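Long-range contacts in malic enzyme (Entamoeba histolytica, PDB 3NV9), which probably catalyses the oxidative decarboxylation of malate to pyruvate with NAD or NADP as electron acceptor, as other malic enzymes do: residues Cys14-Leu19 with Tyr479-Val484; Val26-Phe31 with Arg350-Asn355; Lys33-Lys38 with Glu471-Cys476. One frame throughout, in Å; residues are numbered along the deposited sequence.

In the fold
Helix 21-43 carries one segment each of contacts 2 and 3, and helix 470-485 one each of contacts 1 and 3, so the two helices tie the ends of the chain together. The contact centres lie about 13 Å (1 and 2) and 14 Å (1 and 3, 2 and 3) apart. Neighbouring atoms touch between the contacts: Ala480 CB sits 3.4 Å from Ala27 O, and Phe31 CE1 sits 3.7 Å from Cys476 CB. Contact 2 reaches from this terminal pair to the NAD binding domain and contains two of the three sodium ligands. Contacts 2 and 3 both touch one sulfate and the second subunit.

Contact 1. Residues Cys14-Leu19 with Tyr479-Val484; sequences CLPSTL and YAINKV
Ile481 and Val484, three residues apart on the C-terminal helix 470-485, form the apolar surface against which Leu15 and the type I beta turn Pro16-Leu19 are laid. The turn belongs to the connection between helices 11-14 and 21-43, so the contact joins the beginning of the chain to its last helix. Ile481 buries the largest area of any residue here. It and Pro16 reach toward each other tip to tip, with Ile481 CD1 3.5 Å from Pro16 CD and 3.9 Å from Pro16 CG. CD1 gets that far because the isoleucine chain is extended at its second torsion (chi2 163°). Leu15 adds a second apolar partner, its CD1 lying 4.2 Å from Ile481 CG1. The bond from Leu19 N to Pro16 O, 3.2 Å long, closes the turn; Ser17 and Thr18 lie on its exposed side. Backbone oxygens at the margins are engaged by helix 21-43: Gln23 binds Val484 O, and Arg24 makes a weak bond to Leu15 O. Val484, one helical turn on from Ile481, is crossed at about a right angle by Leu19, with Leu19 CD2 4.0 Å from Val484 CG2.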
ATOM      1  N   CYS A  14      29.077 -24.551  -5.267  1.00 33.47           N
ATOM      2  CA  CYS A  14      28.664 -24.693  -6.665  1.00 33.70           C
ATOM      3  C   CYS A  14      29.505 -23.815  -7.576  1.00 34.24           C
ATOM      4  O   CYS A  14      29.426 -23.911  -8.797  1.00 33.99           O
ATOM      5  CB  CYS A  14      27.174 -24.369  -6.837  1.00 33.71           C
ATOM      6  SG  CYS A  14      26.087 -25.524  -5.949  1.00 35.33           S
ATOM      7  N   LEU A  15      30.275 -22.918  -6.968  1.00 34.53           N
ATOM      8  CA  LEU A  15      31.216 -22.102  -7.703  1.00 35.06           C
ATOM      9  C   LEU A  15      32.509 -22.902  -7.766  1.00 35.70           C
ATOM     10  O   LEU A  15      33.050 -23.345  -6.729  1.00 34.82           O
ATOM     11  CB  LEU A  15      31.423 -20.746  -7.031  1.00 34.82           C
ATOM     12  CG  LEU A  15      30.721 -19.449  -7.472  1.00 33.72           C
ATOM     13  CD1 LEU A  15      29.713 -19.586  -8.570  1.00 30.24           C
ATOM     14  CD2 LEU A  15      30.136 -18.758  -6.298  1.00 30.63           C
ATOM     15  N   PRO A  16      32.974 -23.138  -8.992  1.00 36.35           N
ATOM     16  CA  PRO A  16      34.141 -23.995  -9.247  1.00 37.60           C
ATOM     17  C   PRO A  16      35.384 -23.624  -8.443  1.00 39.12           C
ATOM     18  O   PRO A  16      35.737 -22.435  -8.318  1.00 38.64           O
ATOM     19  CB  PRO A  16      34.385 -23.805 -10.742  1.00 37.90           C
ATOM     20  CG  PRO A  16      33.000 -23.475 -11.298  1.00 37.33           C
ATOM     21  CD  PRO A  16      32.279 -22.727 -10.224  1.00 35.21           C
ATOM     22  N   SER A  17      36.032 -24.658  -7.902  1.00 41.06           N
ATOM     23  CA  SER A  17      37.350 -24.547  -7.263  1.00 42.49           C
ATOM     24  C   SER A  17      38.327 -23.602  -7.976  1.00 42.36           C
ATOM     25  O   SER A  17      39.005 -22.791  -7.334  1.00 43.15           O
ATOM     26  CB  SER A  17      38.000 -25.929  -7.192  1.00 43.35           C
ATOM     27  OG  SER A  17      37.968 -26.448  -5.858  1.00 46.07           O
ATOM     28  N   THR A  18      38.380 -23.702  -9.300  1.00 41.68           N
ATOM     29  CA  THR A  18      39.483 -23.116 -10.069  1.00 41.12           C
ATOM     30  C   THR A  18      39.394 -21.612 -10.183  1.00 40.99           C
ATOM     31  O   THR A  18      40.385 -20.960 -10.564  1.00 41.65           O
ATOM     32  CB  THR A  18      39.526 -23.682 -11.473  1.00 41.29           C
ATOM     33  OG1 THR A  18      38.190 -23.707 -11.997  1.00 41.79           O
ATOM     34  CG2 THR A  18      40.118 -25.124 -11.451  1.00 41.43           C
ATOM     35  N   LEU A  19      38.212 -21.064  -9.862  1.00 38.96           N
ATOM     36  CA  LEU A  19      37.992 -19.626  -9.897  1.00 37.40           C
ATOM     37  C   LEU A  19      38.980 -18.925  -8.970  1.00 36.43           C
ATOM     38  O   LEU A  19      39.229 -19.385  -7.851  1.00 36.85           O
ATOM     39  CB  LEU A  19      36.548 -19.245  -9.501  1.00 36.45           C
ATOM     40  CG  LEU A  19      35.370 -19.544 -10.433  1.00 35.61           C
ATOM     41  CD1 LEU A  19      34.123 -18.823  -9.938  1.00 36.06           C
ATOM     42  CD2 LEU A  19      35.621 -19.178 -11.907  1.00 32.05           C
ATOM     43  N   TYR A 479      25.287 -18.914 -16.026  1.00 31.21           N
ATOM     44  CA  TYR A 479      25.391 -17.541 -16.483  1.00 31.16           C
ATOM     45  C   TYR A 479      26.504 -16.830 -15.725  1.00 32.17           C
ATOM     46  O   TYR A 479      27.372 -16.147 -16.328  1.00 31.52           O
ATOM     47  CB  TYR A 479      24.058 -16.861 -16.219  1.00 31.38           C
ATOM     48  CG  TYR A 479      24.030 -15.393 -16.453  1.00 30.88           C
ATOM     49  CD1 TYR A 479      24.494 -14.499 -15.455  1.00 29.66           C
ATOM     50  CD2 TYR A 479      23.563 -14.875 -17.680  1.00 29.83           C
ATOM     51  CE1 TYR A 479      24.487 -13.119 -15.657  1.00 29.38           C
ATOM     52  CE2 TYR A 479      23.559 -13.458 -17.907  1.00 31.26           C
ATOM     53  CZ  TYR A 479      24.011 -12.599 -16.878  1.00 33.17           C
ATOM     54  OH  TYR A 479      23.971 -11.237 -17.053  1.00 32.48           O
ATOM     55  N   ALA A 480      26.493 -17.008 -14.397  1.00 31.94           N
ATOM     56  CA  ALA A 480      27.424 -16.271 -13.559  1.00 32.33           C
ATOM     57  C   ALA A 480      28.834 -16.739 -13.867  1.00 32.11           C
ATOM     58  O   ALA A 480      29.728 -15.904 -14.039  1.00 31.75           O
ATOM     59  CB  ALA A 480      27.106 -16.408 -12.075  1.00 31.37           C
ATOM     60  N   ILE A 481      29.006 -18.064 -13.954  1.00 32.49           N
ATOM     61  CA  ILE A 481      30.295 -18.682 -14.222  1.00 32.41           C
ATOM     62  C   ILE A 481      30.769 -18.227 -15.573  1.00 34.64           C
ATOM     63  O   ILE A 481      31.883 -17.715 -15.696  1.00 34.47           O
ATOM     64  CB  ILE A 481      30.206 -20.191 -14.147  1.00 32.30           C
ATOM     65  CG1 ILE A 481      30.124 -20.583 -12.672  1.00 29.08           C
ATOM     66  CG2 ILE A 481      31.395 -20.871 -14.890  1.00 31.59           C
ATOM     67  CD1 ILE A 481      29.644 -21.929 -12.432  1.00 24.14           C
ATOM     68  N   ASN A 482      29.891 -18.328 -16.566  1.00 36.87           N
ATOM     69  CA  ASN A 482      30.206 -17.865 -17.928  1.00 38.96           C
ATOM     70  C   ASN A 482      30.671 -16.414 -18.027  1.00 38.94           C
ATOM     71  O   ASN A 482      31.643 -16.109 -18.706  1.00 39.96           O
ATOM     72  CB  ASN A 482      29.069 -18.157 -18.915  1.00 39.13           C
ATOM     73  CG  ASN A 482      29.336 -17.545 -20.297  1.00 44.45           C
ATOM     74  OD1 ASN A 482      29.177 -16.312 -20.487  1.00 48.53           O
ATOM     75  ND2 ASN A 482      29.809 -18.382 -21.254  1.00 46.44           N
ATOM     76  N   LYS A 483      30.001 -15.518 -17.326  1.00 38.78           N
ATOM     77  CA  LYS A 483      30.451 -14.150 -17.264  1.00 38.52           C
ATOM     78  C   LYS A 483      31.922 -14.066 -16.796  1.00 38.90           C
ATOM     79  O   LYS A 483      32.634 -13.145 -17.199  1.00 39.51           O
ATOM     80  CB  LYS A 483      29.559 -13.332 -16.291  1.00 38.31           C
ATOM     81  CG  LYS A 483      28.293 -12.693 -16.863  1.00 39.82           C
ATOM     82  CD  LYS A 483      28.513 -11.199 -17.254  1.00 41.85           C
ATOM     83  CE  LYS A 483      27.196 -10.518 -17.666  1.00 43.38           C
ATOM     84  NZ  LYS A 483      27.147  -9.016 -17.515  1.00 42.34           N
ATOM     85  N   VAL A 484      32.376 -14.954 -15.908  1.00 38.42           N
ATOM     86  CA  VAL A 484      33.736 -14.780 -15.333  1.00 39.28           C
ATOM     87  C   VAL A 484      34.892 -15.563 -16.009  1.00 40.46           C
ATOM     88  O   VAL A 484      36.062 -15.164 -15.912  1.00 40.76           O
ATOM     89  CB  VAL A 484      33.769 -14.975 -13.801  1.00 37.69           C
ATOM     90  CG1 VAL A 484      32.959 -13.908 -13.154  1.00 38.53           C
ATOM     91  CG2 VAL A 484      33.241 -16.316 -13.434  1.00 37.14           C
TER

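Contact 2. Residues Val26-Phe31 with Arg350-Asn355; sequences VAKTQF and RGDFPN. With NA (sodium ion), chain J; SO4 (sulfate ion), chain D.
Thr29 and Arg350 meet at about a right angle, the guanidinium gripping a single hydroxyl oxygen end-on with two nitrogens. Arg350 NH1 lies 2.9 Å from Thr29 OG1 and Arg350 NH2 3.1 Å from the same atom; the NH1 bond is the straighter, 153° at the hydrogen against 141°. OG1 sits almost in the guanidinium plane. One residue earlier, Lys28 NZ donates to Asp352 O at 2.7 Å, placed 32° out of the carbonyl plane, and also passes 3.1 Å from Phe353 CE1. Its charge has a salt-bridge partner in Glu12. The loop 350-355 follows strand 345-348, an outermost strand of the sheet in the Rossmann-type NAD binding domain, so helix 21-43 is here fastened to that domain. Asp352 holds the guanidinium through a side-on bidentate salt bridge, Arg350 NE to Asp352 OD1 2.7 Å and Arg350 NH2 to Asp352 OD2 2.6 Å, both oxygens using their syn lone pairs. Over the centre of one face of the Arg350 guanidinium, Phe353 CE2 stands 3.5 Å above the plane. Farther out, the sodium ion is bound by Arg350 O and Pro354 O, with Thr348 OG1 as third ligand.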
ATOM      1  N   VAL A  26      33.185 -11.680  -8.265  1.00 26.50           N
ATOM      2  CA  VAL A  26      32.421 -11.081  -9.359  1.00 25.16           C
ATOM      3  C   VAL A  26      31.287 -12.015  -9.694  1.00 25.27           C
ATOM      4  O   VAL A  26      30.188 -11.542  -9.889  1.00 27.10           O
ATOM      5  CB  VAL A  26      33.300 -10.813 -10.607  1.00 26.37           C
ATOM      6  CG1 VAL A  26      32.424 -10.447 -11.869  1.00 24.34           C
ATOM      7  CG2 VAL A  26      34.283  -9.694 -10.304  1.00 26.07           C
ATOM      8  N   ALA A  27      31.536 -13.330  -9.736  1.00 24.15           N
ATOM      9  CA  ALA A  27      30.505 -14.325 -10.089  1.00 23.48           C
ATOM     10  C   ALA A  27      29.392 -14.394  -9.075  1.00 22.32           C
ATOM     11  O   ALA A  27      28.259 -14.583  -9.466  1.00 22.49           O
ATOM     12  CB  ALA A  27      31.066 -15.728 -10.326  1.00 23.24           C
ATOM     13  N   LYS A  28      29.678 -14.207  -7.797  1.00 21.46           N
ATOM     14  CA  LYS A  28      28.575 -14.075  -6.833  1.00 20.89           C
ATOM     15  C   LYS A  28      27.684 -12.881  -7.126  1.00 20.85           C
ATOM     16  O   LYS A  28      26.453 -12.961  -6.966  1.00 20.62           O
ATOM     17  CB  LYS A  28      29.095 -13.951  -5.420  1.00 20.86           C
ATOM     18  CG  LYS A  28      29.617 -15.282  -4.883  1.00 23.36           C
ATOM     19  CD  LYS A  28      30.608 -15.079  -3.703  1.00 24.76           C
ATOM     20  CE  LYS A  28      29.878 -14.605  -2.444  1.00 26.42           C
ATOM     21  NZ  LYS A  28      30.800 -14.604  -1.268  1.00 28.61           N
ATOM     22  N   THR A  29      28.302 -11.774  -7.544  1.00 20.69           N
ATOM     23  CA  THR A  29      27.580 -10.543  -7.786  1.00 20.34           C
ATOM     24  C   THR A  29      26.638 -10.790  -8.990  1.00 20.74           C
ATOM     25  O   THR A  29      25.433 -10.589  -8.904  1.00 21.73           O
ATOM     26  CB  THR A  29      28.565  -9.340  -7.953  1.00 19.79           C
ATOM     27  OG1 THR A  29      29.515  -9.342  -6.867  1.00 19.70           O
ATOM     28  CG2 THR A  29      27.842  -7.970  -7.904  1.00 20.05           C
ATOM     29  N   GLN A  30      27.212 -11.279 -10.082  1.00 21.84           N
ATOM     30  CA  GLN A  30      26.509 -11.584 -11.314  1.00 21.69           C
ATOM     31  C   GLN A  30      25.448 -12.662 -11.099  1.00 21.94           C
ATOM     32  O   GLN A  30      24.350 -12.529 -11.629  1.00 23.02           O
ATOM     33  CB  GLN A  30      27.512 -11.977 -12.390  1.00 21.62           C
ATOM     34  CG  GLN A  30      28.232 -10.719 -13.046  1.00 23.55           C
ATOM     35  CD  GLN A  30      27.210  -9.766 -13.713  1.00 24.76           C
ATOM     36  OE1 GLN A  30      26.383 -10.231 -14.485  1.00 25.65           O
ATOM     37  NE2 GLN A  30      27.203  -8.467 -13.328  1.00 14.79           N
ATOM     38  N   PHE A  31      25.731 -13.693 -10.297  1.00 21.59           N
ATOM     39  CA  PHE A  31      24.691 -14.719 -10.004  1.00 21.20           C
ATOM     40  C   PHE A  31      23.436 -14.080  -9.357  1.00 21.27           C
ATOM     41  O   PHE A  31      22.289 -14.265  -9.867  1.00 21.69           O
ATOM     42  CB  PHE A  31      25.212 -15.853  -9.128  1.00 20.34           C
ATOM     43  CG  PHE A  31      24.116 -16.746  -8.562  1.00 22.95           C
ATOM     44  CD1 PHE A  31      23.473 -17.686  -9.376  1.00 22.31           C
ATOM     45  CD2 PHE A  31      23.722 -16.630  -7.223  1.00 22.88           C
ATOM     46  CE1 PHE A  31      22.432 -18.505  -8.861  1.00 24.85           C
ATOM     47  CE2 PHE A  31      22.710 -17.459  -6.688  1.00 23.86           C
ATOM     48  CZ  PHE A  31      22.057 -18.395  -7.507  1.00 22.66           C
ATOM     49  N   ARG A 350      26.255  -6.655   2.124  1.00 22.72           N
ATOM     50  CA  ARG A 350      25.704  -7.832   1.435  1.00 23.20           C
ATOM     51  C   ARG A 350      25.543  -9.065   2.319  1.00 23.65           C
ATOM     52  O   ARG A 350      26.388  -9.330   3.172  1.00 24.28           O
ATOM     53  CB  ARG A 350      26.613  -8.198   0.241  1.00 22.35           C
ATOM     54  CG  ARG A 350      26.661  -7.130  -0.794  1.00 20.69           C
ATOM     55  CD  ARG A 350      27.773  -7.289  -1.830  1.00 19.91           C
ATOM     56  NE  ARG A 350      27.710  -8.583  -2.492  1.00 22.37           N
ATOM     57  CZ  ARG A 350      28.260  -8.869  -3.676  1.00 22.90           C
ATOM     58  NH1 ARG A 350      28.876  -7.928  -4.402  1.00 21.42           N
ATOM     59  NH2 ARG A 350      28.127 -10.092  -4.174  1.00 21.59           N
ATOM     60  N   GLY A 351      24.502  -9.864   2.074  1.00 23.39           N
ATOM     61  CA  GLY A 351      24.351 -11.147   2.775  1.00 22.05           C
ATOM     62  C   GLY A 351      25.093 -12.321   2.174  1.00 22.32           C
ATOM     63  O   GLY A 351      24.955 -13.448   2.643  1.00 20.84           O
ATOM     64  N   ASP A 352      25.874 -12.085   1.105  1.00 22.68           N
ATOM     65  CA  ASP A 352      26.649 -13.166   0.532  1.00 22.11           C
ATOM     66  C   ASP A 352      28.107 -13.163   0.972  1.00 22.78           C
ATOM     67  O   ASP A 352      28.912 -14.022   0.506  1.00 22.91           O
ATOM     68  CB  ASP A 352      26.489 -13.268  -0.988  1.00 21.29           C
ATOM     69  CG  ASP A 352      26.978 -12.027  -1.725  1.00 20.71           C
ATOM     70  OD1 ASP A 352      26.777 -10.870  -1.295  1.00 17.37           O
ATOM     71  OD2 ASP A 352      27.524 -12.232  -2.811  1.00 18.78           O
ATOM     72  N   PHE A 353      28.430 -12.225   1.862  1.00 21.89           N
ATOM     73  CA  PHE A 353      29.729 -12.166   2.553  1.00 22.68           C
ATOM     74  C   PHE A 353      29.447 -12.161   4.019  1.00 23.12           C
ATOM     75  O   PHE A 353      28.375 -11.756   4.416  1.00 23.48           O
ATOM     76  CB  PHE A 353      30.522 -10.889   2.206  1.00 22.35           C
ATOM     77  CG  PHE A 353      30.958 -10.841   0.785  1.00 23.69           C
ATOM     78  CD1 PHE A 353      31.806 -11.812   0.275  1.00 23.51           C
ATOM     79  CD2 PHE A 353      30.477  -9.841  -0.078  1.00 27.23           C
ATOM     80  CE1 PHE A 353      32.176 -11.817  -1.119  1.00 27.16           C
ATOM     81  CE2 PHE A 353      30.853  -9.807  -1.477  1.00 26.26           C
ATOM     82  CZ  PHE A 353      31.721 -10.800  -1.985  1.00 25.99           C
ATOM     83  N   PRO A 354      30.408 -12.602   4.840  1.00 24.25           N
ATOM     84  CA  PRO A 354      30.226 -12.446   6.291  1.00 25.03           C
ATOM     85  C   PRO A 354      29.990 -10.999   6.752  1.00 25.17           C
ATOM     86  O   PRO A 354      30.370 -10.045   6.059  1.00 25.04           O
ATOM     87  CB  PRO A 354      31.572 -12.955   6.861  1.00 25.49           C
ATOM     88  CG  PRO A 354      31.997 -14.057   5.818  1.00 25.12           C
ATOM     89  CD  PRO A 354      31.640 -13.361   4.505  1.00 23.66           C
ATOM     90  N   ASN A 355      29.359 -10.878   7.921  1.00 25.53           N
ATOM     91  CA  ASN A 355      29.227  -9.643   8.686  1.00 25.31           C
ATOM     92  C   ASN A 355      28.407  -8.631   7.910  1.00 25.40           C
ATOM     93  O   ASN A 355      28.902  -7.592   7.494  1.00 24.90           O
ATOM     94  CB  ASN A 355      30.612  -9.079   9.093  1.00 25.49           C
ATOM     95  CG  ASN A 355      31.465 -10.084   9.933  1.00 25.11           C
ATOM     96  OD1 ASN A 355      30.967 -10.736  10.870  1.00 19.94           O
ATOM     97  ND2 ASN A 355      32.760 -10.154   9.625  1.00 21.52           N
TER
HETATM   98 NA    NA J 495      28.671  -8.584   4.477  1.00 28.96          NA
HETATM   99  S   SO4 D 489      24.924  -5.568 -14.296  1.00 46.23           S
HETATM  100  O1  SO4 D 489      25.923  -5.134 -13.347  1.00 44.55           O
HETATM  101  O2  SO4 D 489      23.628  -5.477 -13.580  1.00 44.54           O
HETATM  102  O3  SO4 D 489      24.864  -4.688 -15.465  1.00 47.56           O
HETATM  103  O4  SO4 D 489      25.250  -6.921 -14.745  1.00 44.96           O

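Contact 3. Residues Lys33-Lys38 with Glu471-Cys476; sequences KELAEK and ETLNEC. With SO4 (sulfate ion), chain D.
Leu35 and Cys476 bring their CA atoms to 6.0 Å where helices 33-38 and 471-476 pass each other roughly antiparallel, their axes 9.8 Å apart at closest approach and 147° between their directions. In this antiparallel pair of terminal helices, 21-43 and 470-485, Cys476 packs as a knob into a hole on helix 21-43. The hole is lined by Glu34, Leu35 and Lys38, with Phe31 from the preceding turn as the fourth wall. Cys476 SG lies 3.6 Å from Lys38 CG. The same Cys476 SG is 3.8 Å from Leu35 CA, and the CG of Glu34 borders it as well. Beside it, Leu35 has CG anti to its backbone N (chi1 -176°); its side chain crosses that of Leu473 obliquely, Leu35 CD1 3.8 Å from Leu473 CD2. Phe468 packs on both leucines, and Trp60 of the second subunit on Leu35. Thr472 adds its methyl group, Thr472 CG2 lying 3.7 Å from Lys38 CG. The lysine thus contributes aliphatic carbon to the interface, while its chain bends at chi2 (-50°) and its amino group ends in a long salt bridge to Glu34 OE2 in the same helix. Arg71 of the second subunit is the main partner of Glu34, pairs with Glu37 too and also binds the sulfate, so one face of helix 21-43 meets the C-terminal helix while another meets the dimer mate. That sulfate, probably a crystallisation ion, accepts at its O1 a 2.6 Å hydrogen bond from Lys33 NZ.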
ATOM      1  N   LYS A  33      22.598 -10.820  -9.184  1.00 21.38           N
ATOM      2  CA  LYS A  33      21.865  -9.931 -10.093  1.00 20.31           C
ATOM      3  C   LYS A  33      21.008 -10.725 -11.082  1.00 20.48           C
ATOM      4  O   LYS A  33      19.853 -10.404 -11.283  1.00 20.15           O
ATOM      5  CB  LYS A  33      22.795  -8.984 -10.862  1.00 21.85           C
ATOM      6  CG  LYS A  33      23.583  -7.939 -10.011  1.00 23.71           C
ATOM      7  CD  LYS A  33      24.739  -7.271 -10.838  1.00 24.93           C
ATOM      8  CE  LYS A  33      25.111  -5.882 -10.195  1.00 28.12           C
ATOM      9  NZ  LYS A  33      26.382  -5.226 -10.766  1.00 28.28           N
ATOM     10  N   GLU A  34      21.558 -11.757 -11.719  1.00 21.33           N
ATOM     11  CA  GLU A  34      20.769 -12.491 -12.713  1.00 21.64           C
ATOM     12  C   GLU A  34      19.580 -13.252 -12.090  1.00 21.17           C
ATOM     13  O   GLU A  34      18.495 -13.320 -12.682  1.00 20.85           O
ATOM     14  CB  GLU A  34      21.702 -13.427 -13.444  1.00 21.98           C
ATOM     15  CG  GLU A  34      21.050 -14.218 -14.545  1.00 23.85           C
ATOM     16  CD  GLU A  34      20.656 -13.392 -15.769  1.00 27.46           C
ATOM     17  OE1 GLU A  34      20.992 -12.186 -15.896  1.00 27.72           O
ATOM     18  OE2 GLU A  34      19.973 -13.987 -16.620  1.00 29.95           O
ATOM     19  N   LEU A  35      19.785 -13.822 -10.897  1.00 20.97           N
ATOM     20  CA  LEU A  35      18.694 -14.433 -10.134  1.00 20.67           C
ATOM     21  C   LEU A  35      17.710 -13.365  -9.717  1.00 21.35           C
ATOM     22  O   LEU A  35      16.521 -13.612  -9.767  1.00 23.43           O
ATOM     23  CB  LEU A  35      19.173 -15.134  -8.867  1.00 20.70           C
ATOM     24  CG  LEU A  35      18.107 -15.892  -8.055  1.00 19.18           C
ATOM     25  CD1 LEU A  35      17.484 -16.950  -9.033  1.00 16.27           C
ATOM     26  CD2 LEU A  35      18.733 -16.623  -6.845  1.00 17.67           C
ATOM     27  N   ALA A  36      18.165 -12.195  -9.277  1.00 20.41           N
ATOM     28  CA  ALA A  36      17.176 -11.137  -9.007  1.00 20.94           C
ATOM     29  C   ALA A  36      16.227 -10.908 -10.200  1.00 21.61           C
ATOM     30  O   ALA A  36      14.984 -10.879 -10.043  1.00 21.42           O
ATOM     31  CB  ALA A  36      17.829  -9.895  -8.638  1.00 18.08           C
ATOM     32  N   GLU A  37      16.803 -10.752 -11.392  1.00 21.82           N
ATOM     33  CA  GLU A  37      15.988 -10.551 -12.595  1.00 22.82           C
ATOM     34  C   GLU A  37      14.932 -11.654 -12.815  1.00 22.70           C
ATOM     35  O   GLU A  37      13.771 -11.373 -13.067  1.00 23.50           O
ATOM     36  CB  GLU A  37      16.907 -10.468 -13.826  1.00 22.50           C
ATOM     37  CG  GLU A  37      16.177 -10.291 -15.133  1.00 23.33           C
ATOM     38  CD  GLU A  37      17.136  -9.838 -16.256  1.00 27.36           C
ATOM     39  OE1 GLU A  37      17.828  -8.823 -16.069  1.00 31.71           O
ATOM     40  OE2 GLU A  37      17.237 -10.504 -17.315  1.00 29.97           O
ATOM     41  N   LYS A  38      15.379 -12.904 -12.799  1.00 23.19           N
ATOM     42  CA  LYS A  38      14.534 -14.099 -12.993  1.00 23.01           C
ATOM     43  C   LYS A  38      13.455 -14.193 -11.921  1.00 22.40           C
ATOM     44  O   LYS A  38      12.288 -14.293 -12.235  1.00 24.08           O
ATOM     45  CB  LYS A  38      15.399 -15.381 -12.943  1.00 22.46           C
ATOM     46  CG  LYS A  38      16.440 -15.501 -14.028  1.00 27.20           C
ATOM     47  CD  LYS A  38      15.874 -15.260 -15.460  1.00 29.67           C
ATOM     48  CE  LYS A  38      16.982 -15.519 -16.500  1.00 34.53           C
ATOM     49  NZ  LYS A  38      16.588 -15.017 -17.879  1.00 37.12           N
ATOM     50  N   GLU A 471      15.521 -25.556 -12.717  1.00 32.04           N
ATOM     51  CA  GLU A 471      16.140 -25.305 -14.016  1.00 32.60           C
ATOM     52  C   GLU A 471      16.646 -23.834 -14.099  1.00 31.94           C
ATOM     53  O   GLU A 471      17.644 -23.516 -14.756  1.00 31.01           O
ATOM     54  CB  GLU A 471      15.115 -25.661 -15.141  1.00 33.83           C
ATOM     55  CG  GLU A 471      15.524 -25.421 -16.601  1.00 39.85           C
ATOM     56  CD  GLU A 471      14.804 -26.366 -17.663  1.00 48.52           C
ATOM     57  OE1 GLU A 471      14.479 -25.903 -18.796  1.00 47.43           O
ATOM     58  OE2 GLU A 471      14.604 -27.582 -17.389  1.00 52.43           O
ATOM     59  N   THR A 472      15.973 -22.925 -13.414  1.00 30.77           N
ATOM     60  CA  THR A 472      16.329 -21.534 -13.594  1.00 29.26           C
ATOM     61  C   THR A 472      17.494 -21.206 -12.701  1.00 29.25           C
ATOM     62  O   THR A 472      18.343 -20.389 -13.051  1.00 28.68           O
ATOM     63  CB  THR A 472      15.107 -20.585 -13.394  1.00 29.78           C
ATOM     64  OG1 THR A 472      14.084 -20.966 -14.329  1.00 27.49           O
ATOM     65  CG2 THR A 472      15.508 -19.068 -13.624  1.00 25.25           C
ATOM     66  N   LEU A 473      17.551 -21.892 -11.571  1.00 29.09           N
ATOM     67  CA  LEU A 473      18.698 -21.788 -10.668  1.00 29.99           C
ATOM     68  C   LEU A 473      19.960 -22.195 -11.413  1.00 30.21           C
ATOM     69  O   LEU A 473      20.961 -21.493 -11.393  1.00 30.55           O
ATOM     70  CB  LEU A 473      18.506 -22.675  -9.406  1.00 28.74           C
ATOM     71  CG  LEU A 473      17.465 -22.192  -8.374  1.00 29.08           C
ATOM     72  CD1 LEU A 473      17.531 -22.975  -7.052  1.00 23.17           C
ATOM     73  CD2 LEU A 473      17.632 -20.658  -8.087  1.00 25.84           C
ATOM     74  N   ASN A 474      19.874 -23.340 -12.082  1.00 30.65           N
ATOM     75  CA  ASN A 474      21.000 -23.940 -12.785  1.00 30.06           C
ATOM     76  C   ASN A 474      21.419 -22.999 -13.882  1.00 30.09           C
ATOM     77  O   ASN A 474      22.586 -22.817 -14.064  1.00 30.74           O
ATOM     78  CB  ASN A 474      20.597 -25.278 -13.397  1.00 29.16           C
ATOM     79  CG  ASN A 474      20.255 -26.350 -12.363  1.00 27.21           C
ATOM     80  OD1 ASN A 474      19.645 -27.355 -12.715  1.00 27.91           O
ATOM     81  ND2 ASN A 474      20.676 -26.185 -11.128  1.00 27.34           N
ATOM     82  N   GLU A 475      20.469 -22.382 -14.593  1.00 30.36           N
ATOM     83  CA  GLU A 475      20.810 -21.364 -15.597  1.00 31.71           C
ATOM     84  C   GLU A 475      21.509 -20.147 -15.040  1.00 31.56           C
ATOM     85  O   GLU A 475      22.497 -19.631 -15.653  1.00 32.66           O
ATOM     86  CB  GLU A 475      19.594 -20.887 -16.366  1.00 31.99           C
ATOM     87  CG  GLU A 475      19.171 -21.856 -17.444  1.00 38.70           C
ATOM     88  CD  GLU A 475      17.693 -21.691 -17.872  1.00 42.40           C
ATOM     89  OE1 GLU A 475      17.135 -20.588 -17.639  1.00 43.57           O
ATOM     90  OE2 GLU A 475      17.118 -22.678 -18.418  1.00 42.16           O
ATOM     91  N   CYS A 476      21.011 -19.638 -13.912  1.00 29.85           N
ATOM     92  CA  CYS A 476      21.669 -18.462 -13.353  1.00 28.75           C
ATOM     93  C   CYS A 476      23.114 -18.759 -12.940  1.00 27.49           C
ATOM     94  O   CYS A 476      24.000 -17.916 -13.088  1.00 25.63           O
ATOM     95  CB  CYS A 476      20.881 -17.829 -12.194  1.00 28.64           C
ATOM     96  SG  CYS A 476      19.304 -17.218 -12.643  1.00 30.50           S
TER
HETATM   97  S   SO4 D 489      24.924  -5.568 -14.296  1.00 46.23           S
HETATM   98  O1  SO4 D 489      25.923  -5.134 -13.347  1.00 44.55           O
HETATM   99  O2  SO4 D 489      23.628  -5.477 -13.580  1.00 44.54           O
HETATM  100  O3  SO4 D 489      24.864  -4.688 -15.465  1.00 47.56           O
HETATM  101  O4  SO4 D 489      25.250  -6.921 -14.745  1.00 44.96           O